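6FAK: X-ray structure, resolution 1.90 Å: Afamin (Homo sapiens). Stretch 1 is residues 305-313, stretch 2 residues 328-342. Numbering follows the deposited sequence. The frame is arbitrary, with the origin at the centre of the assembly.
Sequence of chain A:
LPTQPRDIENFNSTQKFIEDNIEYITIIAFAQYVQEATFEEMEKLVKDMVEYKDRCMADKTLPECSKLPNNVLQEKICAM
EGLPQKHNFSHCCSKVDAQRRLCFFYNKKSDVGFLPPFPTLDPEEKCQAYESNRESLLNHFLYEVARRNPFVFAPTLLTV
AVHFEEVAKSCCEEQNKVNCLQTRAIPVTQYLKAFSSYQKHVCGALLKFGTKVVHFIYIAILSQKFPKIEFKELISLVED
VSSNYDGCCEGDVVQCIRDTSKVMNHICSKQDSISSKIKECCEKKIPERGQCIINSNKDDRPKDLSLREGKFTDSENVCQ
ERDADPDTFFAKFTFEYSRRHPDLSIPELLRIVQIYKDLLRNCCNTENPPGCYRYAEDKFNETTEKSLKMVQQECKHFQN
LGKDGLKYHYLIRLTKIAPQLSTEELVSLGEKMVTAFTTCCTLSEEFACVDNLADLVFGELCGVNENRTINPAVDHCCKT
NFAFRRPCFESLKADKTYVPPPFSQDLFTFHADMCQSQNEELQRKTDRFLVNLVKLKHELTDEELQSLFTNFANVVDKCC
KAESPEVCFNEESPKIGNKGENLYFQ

Stretch 1, residues 305-313: LSLREGKFT
Stretch 2, residues 328-342: TFFAKFTFEYSRRHP

No clear direct hydrogen bond joins these two stretches of human afamin, although 618 Å² of surface, both sides summed, is buried between them. The example illustrates a general principle: an irregular segment can be held against a helix by shape and aromatic packing, while the charged groups are neutralised largely within the helical stretch, by residues of the same segment.

Residues 328–339 are helical, in a helix that begins earlier in the chain; His341 and Pro342 are loop. The partner runs antiparallel to it: the nearest CA pairs are Leu307 CA to Arg340 CA (5.8 Å), Glu309 CA to Glu336 CA (7.0 Å) and Phe312 CA to Phe333 CA (7.3 Å). Leu305 to Glu309 are loop, mostly extended except at Leu307 (phi/psi −71/−20). A type I turn from Glu309 to Phe312 follows, closed by Phe312 N to Glu309 O at 3.1 Å. Glu309 (chi1 t, chi2 p) braces the turn from its side chain, Glu309 OE2 accepting from Lys311 N at 3.0 Å.

The turn delivers Phe312, buried and pointing toward the helix with chi1 m and chi2 −70°. Phe333 (chi1 t) directs its edge at the Phe312 face, centroids 5.3 Å apart and planes at 82°; Phe333 CA also lies over that face, 4.0 Å from the Phe312 ring centroid. Phe312 in turn directs its edge at the face of Phe329 (chi1 t) in an offset arrangement, centroids 5.6 Å apart and planes at 66°. A flat ring suits this place because both its face and its edge find partners.

Further along, Glu336 (chi1 m, chi2 m) gathers charges from its own stretch. Glu336 OE1 lies 2.4 Å from Arg340 NH1, a very short salt bridge, and 2.8 Å from Arg339 NH2; Glu336 OE2 pairs with Lys332 NZ at 3.1 Å. Arg340 (chi1 m, then t, t) points toward the loop, its guanidinium sandwiched between Leu305 CG over one face and Glu309 CB over the other. Such a planar cation can pack against aliphatic groups while its edge remains available to oxygen: Ser306 O lies 3.1 Å from Arg340 NE. Arg308 O is 3.0 Å from Arg340 NE, but the angle is too poor for a hydrogen bond.

Glu309 OE1 stands 4.1 Å from Arg340 NH2, well out of the guanidinium plane, so the attraction is one of charge alone. A water donates to Glu309 OE1 at 2.7 Å and accepts a weak bond from Lys332 NZ at 3.4 Å, bridging the stretches. Beyond Arg340, His341 ND1 donates to Tyr337 O at 2.7 Å, while Leu307 CD1 packs 3.7 Å from His341 NE2.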

# COMPACT_ATOMS: atom_id res chain seq x y z
N LEU A 305 -3.64 4.07 -33.10
CA LEU A 305 -4.42 3.16 -32.23
C LEU A 305 -5.89 3.61 -32.06
O LEU A 305 -6.18 4.59 -31.36
CB LEU A 305 -3.74 3.00 -30.85
CG LEU A 305 -3.36 1.59 -30.38
CD1 LEU A 305 -2.25 0.99 -31.23
CD2 LEU A 305 -2.91 1.64 -28.93
N SER A 306 -6.81 2.89 -32.70
CA SER A 306 -8.25 3.07 -32.51
C SER A 306 -8.71 2.57 -31.15
O SER A 306 -7.97 1.86 -30.46
CB SER A 306 -9.05 2.33 -33.59
OG SER A 306 -9.12 0.94 -33.32
N LEU A 307 -9.94 2.90 -30.79
CA LEU A 307 -10.49 2.61 -29.45
C LEU A 307 -10.78 1.14 -29.18
O LEU A 307 -10.85 0.72 -28.02
CB LEU A 307 -11.77 3.42 -29.22
CG LEU A 307 -12.34 3.51 -27.80
CD1 LEU A 307 -11.30 4.04 -26.81
CD2 LEU A 307 -13.58 4.38 -27.82
N ARG A 308 -10.92 0.34 -30.25
CA ARG A 308 -11.33 -1.05 -30.12
C ARG A 308 -10.35 -2.04 -30.73
O ARG A 308 -9.38 -1.66 -31.37
CB ARG A 308 -12.74 -1.24 -30.69
CG ARG A 308 -12.94 -0.81 -32.14
CD ARG A 308 -14.42 -0.56 -32.41
NE ARG A 308 -15.25 -1.72 -32.06
CZ ARG A 308 -15.36 -2.85 -32.78
NH1 ARG A 308 -14.66 -3.01 -33.90
NH2 ARG A 308 -16.16 -3.83 -32.37
N GLU A 309 -10.58 -3.32 -30.46
CA GLU A 309 -9.92 -4.41 -31.17
C GLU A 309 -11.02 -5.38 -31.56
O GLU A 309 -11.47 -6.21 -30.74
CB GLU A 309 -8.81 -5.07 -30.33
CG GLU A 309 -8.13 -6.31 -30.95
CD GLU A 309 -7.57 -6.10 -32.35
OE1 GLU A 309 -6.32 -5.99 -32.48
OE2 GLU A 309 -8.35 -6.05 -33.34
N GLY A 310 -11.47 -5.26 -32.81
CA GLY A 310 -12.49 -6.14 -33.34
C GLY A 310 -12.07 -7.59 -33.41
O GLY A 310 -12.90 -8.45 -33.60
N LYS A 311 -10.78 -7.88 -33.28
CA LYS A 311 -10.31 -9.26 -33.17
C LYS A 311 -10.96 -10.04 -31.99
O LYS A 311 -11.02 -11.29 -32.04
CB LYS A 311 -8.78 -9.30 -33.06
CG LYS A 311 -8.15 -10.63 -33.43
CD LYS A 311 -7.05 -10.49 -34.50
CE LYS A 311 -7.63 -10.24 -35.88
NZ LYS A 311 -6.58 -10.02 -36.91
N PHE A 312 -11.43 -9.31 -30.94
CA PHE A 312 -12.09 -9.92 -29.77
C PHE A 312 -13.60 -9.97 -29.79
O PHE A 312 -14.21 -10.74 -29.01
CB PHE A 312 -11.57 -9.26 -28.47
CG PHE A 312 -10.10 -9.50 -28.29
CD1 PHE A 312 -9.64 -10.76 -27.98
CD2 PHE A 312 -9.17 -8.50 -28.55
CE1 PHE A 312 -8.29 -11.02 -27.86
CE2 PHE A 312 -7.82 -8.76 -28.45
CZ PHE A 312 -7.39 -10.00 -28.10
N THR A 313 -14.20 -9.17 -30.66
CA THR A 313 -15.65 -9.18 -30.86
C THR A 313 -16.14 -9.41 -32.29
O THR A 313 -17.26 -9.86 -32.46
CB THR A 313 -16.23 -7.84 -30.40
OG1 THR A 313 -15.70 -6.79 -31.23
CG2 THR A 313 -15.84 -7.59 -28.92
N THR A 328 -2.99 -17.22 -22.51
CA THR A 328 -2.37 -16.29 -23.42
C THR A 328 -3.40 -15.44 -24.18
O THR A 328 -3.17 -14.27 -24.44
CB THR A 328 -1.38 -17.00 -24.36
OG1 THR A 328 -0.41 -17.73 -23.58
CG2 THR A 328 -0.63 -16.01 -25.20
N PHE A 329 -4.52 -16.05 -24.54
CA PHE A 329 -5.59 -15.34 -25.22
C PHE A 329 -6.09 -14.15 -24.34
O PHE A 329 -6.27 -13.04 -24.81
CB PHE A 329 -6.75 -16.32 -25.47
CG PHE A 329 -8.00 -15.66 -25.97
CD1 PHE A 329 -8.11 -15.33 -27.30
CD2 PHE A 329 -9.02 -15.37 -25.12
CE1 PHE A 329 -9.23 -14.66 -27.77
CE2 PHE A 329 -10.16 -14.70 -25.58
CZ PHE A 329 -10.24 -14.35 -26.91
N PHE A 330 -6.39 -14.43 -23.07
CA PHE A 330 -6.79 -13.34 -22.12
C PHE A 330 -5.67 -12.32 -21.79
O PHE A 330 -5.96 -11.13 -21.57
CB PHE A 330 -7.49 -13.91 -20.86
CG PHE A 330 -8.83 -14.54 -21.16
CD1 PHE A 330 -9.87 -13.79 -21.66
CD2 PHE A 330 -9.05 -15.91 -20.95
CE1 PHE A 330 -11.09 -14.39 -21.98
CE2 PHE A 330 -10.24 -16.50 -21.25
CZ PHE A 330 -11.27 -15.75 -21.79
N ALA A 331 -4.44 -12.78 -21.73
CA ALA A 331 -3.30 -11.84 -21.65
C ALA A 331 -3.25 -10.86 -22.83
O ALA A 331 -3.04 -9.66 -22.64
CB ALA A 331 -1.96 -12.59 -21.52
N LYS A 332 -3.43 -11.39 -24.05
CA LYS A 332 -3.48 -10.56 -25.23
C LYS A 332 -4.68 -9.58 -25.21
O LYS A 332 -4.55 -8.41 -25.60
CB LYS A 332 -3.52 -11.38 -26.51
CG LYS A 332 -3.10 -10.54 -27.71
CD LYS A 332 -2.84 -11.35 -28.94
CE LYS A 332 -2.01 -10.55 -29.98
NZ LYS A 332 -2.26 -9.08 -30.03
N PHE A 333 -5.84 -10.06 -24.80
CA PHE A 333 -6.99 -9.17 -24.61
C PHE A 333 -6.67 -8.04 -23.60
O PHE A 333 -6.90 -6.87 -23.87
CB PHE A 333 -8.24 -9.93 -24.14
CG PHE A 333 -9.38 -9.00 -23.80
CD1 PHE A 333 -10.12 -8.40 -24.81
CD2 PHE A 333 -9.65 -8.67 -22.46
CE1 PHE A 333 -11.14 -7.51 -24.49
CE2 PHE A 333 -10.67 -7.81 -22.13
CZ PHE A 333 -11.42 -7.22 -23.14
N THR A 334 -6.05 -8.41 -22.49
CA THR A 334 -5.74 -7.47 -21.45
C THR A 334 -4.75 -6.39 -22.00
O THR A 334 -4.96 -5.19 -21.84
CB THR A 334 -5.19 -8.17 -20.20
OG1 THR A 334 -6.08 -9.21 -19.72
CG2 THR A 334 -4.91 -7.13 -19.11
N PHE A 335 -3.72 -6.86 -22.71
CA PHE A 335 -2.74 -6.01 -23.42
C PHE A 335 -3.44 -5.02 -24.36
O PHE A 335 -3.25 -3.79 -24.26
CB PHE A 335 -1.74 -6.89 -24.15
CG PHE A 335 -0.94 -6.19 -25.19
CD1 PHE A 335 0.02 -5.25 -24.83
CD2 PHE A 335 -1.13 -6.49 -26.54
CE1 PHE A 335 0.79 -4.63 -25.83
CE2 PHE A 335 -0.37 -5.87 -27.52
CZ PHE A 335 0.59 -4.94 -27.17
N GLU A 336 -4.22 -5.55 -25.28
CA GLU A 336 -4.85 -4.72 -26.31
C GLU A 336 -5.87 -3.74 -25.70
O GLU A 336 -5.88 -2.53 -26.09
CB GLU A 336 -5.53 -5.58 -27.38
CG GLU A 336 -4.58 -6.39 -28.26
CD GLU A 336 -3.62 -5.53 -29.12
OE1 GLU A 336 -3.82 -4.32 -29.25
OE2 GLU A 336 -2.63 -6.06 -29.67
N TYR A 337 -6.69 -4.22 -24.76
CA TYR A 337 -7.72 -3.38 -24.14
C TYR A 337 -7.09 -2.31 -23.22
O TYR A 337 -7.48 -1.11 -23.28
CB TYR A 337 -8.77 -4.22 -23.37
CG TYR A 337 -10.06 -3.47 -23.13
CD1 TYR A 337 -10.20 -2.61 -22.06
CD2 TYR A 337 -11.13 -3.54 -24.06
CE1 TYR A 337 -11.34 -1.85 -21.87
CE2 TYR A 337 -12.32 -2.79 -23.87
CZ TYR A 337 -12.41 -1.97 -22.74
OH TYR A 337 -13.54 -1.19 -22.51
N SER A 338 -6.11 -2.70 -22.40
CA SER A 338 -5.43 -1.75 -21.50
C SER A 338 -4.67 -0.63 -22.22
O SER A 338 -4.78 0.53 -21.85
CB SER A 338 -4.49 -2.46 -20.54
OG SER A 338 -5.21 -3.44 -19.79
N ARG A 339 -3.94 -0.98 -23.29
CA ARG A 339 -3.16 0.01 -23.99
C ARG A 339 -4.01 1.03 -24.74
O ARG A 339 -3.54 2.16 -24.93
CB ARG A 339 -2.13 -0.61 -24.92
CG ARG A 339 -2.64 -1.18 -26.21
CD ARG A 339 -1.44 -1.75 -26.90
NE ARG A 339 -1.79 -2.49 -28.08
CZ ARG A 339 -1.08 -2.49 -29.22
NH1 ARG A 339 0.03 -1.76 -29.34
NH2 ARG A 339 -1.46 -3.25 -30.21
N ARG A 340 -5.22 0.65 -25.13
CA ARG A 340 -6.18 1.56 -25.74
C ARG A 340 -7.10 2.31 -24.79
O ARG A 340 -7.87 3.11 -25.25
CB ARG A 340 -7.07 0.80 -26.71
CG ARG A 340 -6.35 0.33 -27.94
CD ARG A 340 -7.31 -0.56 -28.73
NE ARG A 340 -6.77 -0.94 -30.03
CZ ARG A 340 -5.85 -1.87 -30.19
NH1 ARG A 340 -5.36 -2.50 -29.13
NH2 ARG A 340 -5.41 -2.17 -31.40
N HIS A 341 -7.03 2.05 -23.49
CA HIS A 341 -7.88 2.72 -22.51
C HIS A 341 -7.02 3.21 -21.35
O HIS A 341 -7.17 2.77 -20.21
CB HIS A 341 -8.96 1.74 -22.02
CG HIS A 341 -9.93 1.33 -23.07
ND1 HIS A 341 -9.69 0.30 -23.94
CD2 HIS A 341 -11.13 1.87 -23.42
CE1 HIS A 341 -10.72 0.18 -24.77
NE2 HIS A 341 -11.59 1.14 -24.48
N PRO A 342 -6.12 4.18 -21.63
CA PRO A 342 -5.35 4.84 -20.59
C PRO A 342 -6.16 5.57 -19.52
O PRO A 342 -5.62 5.84 -18.45
CB PRO A 342 -4.49 5.86 -21.36
CG PRO A 342 -5.25 6.13 -22.59
CD PRO A 342 -5.90 4.82 -22.94
O HOH W 1 -5.32 -8.22 -31.34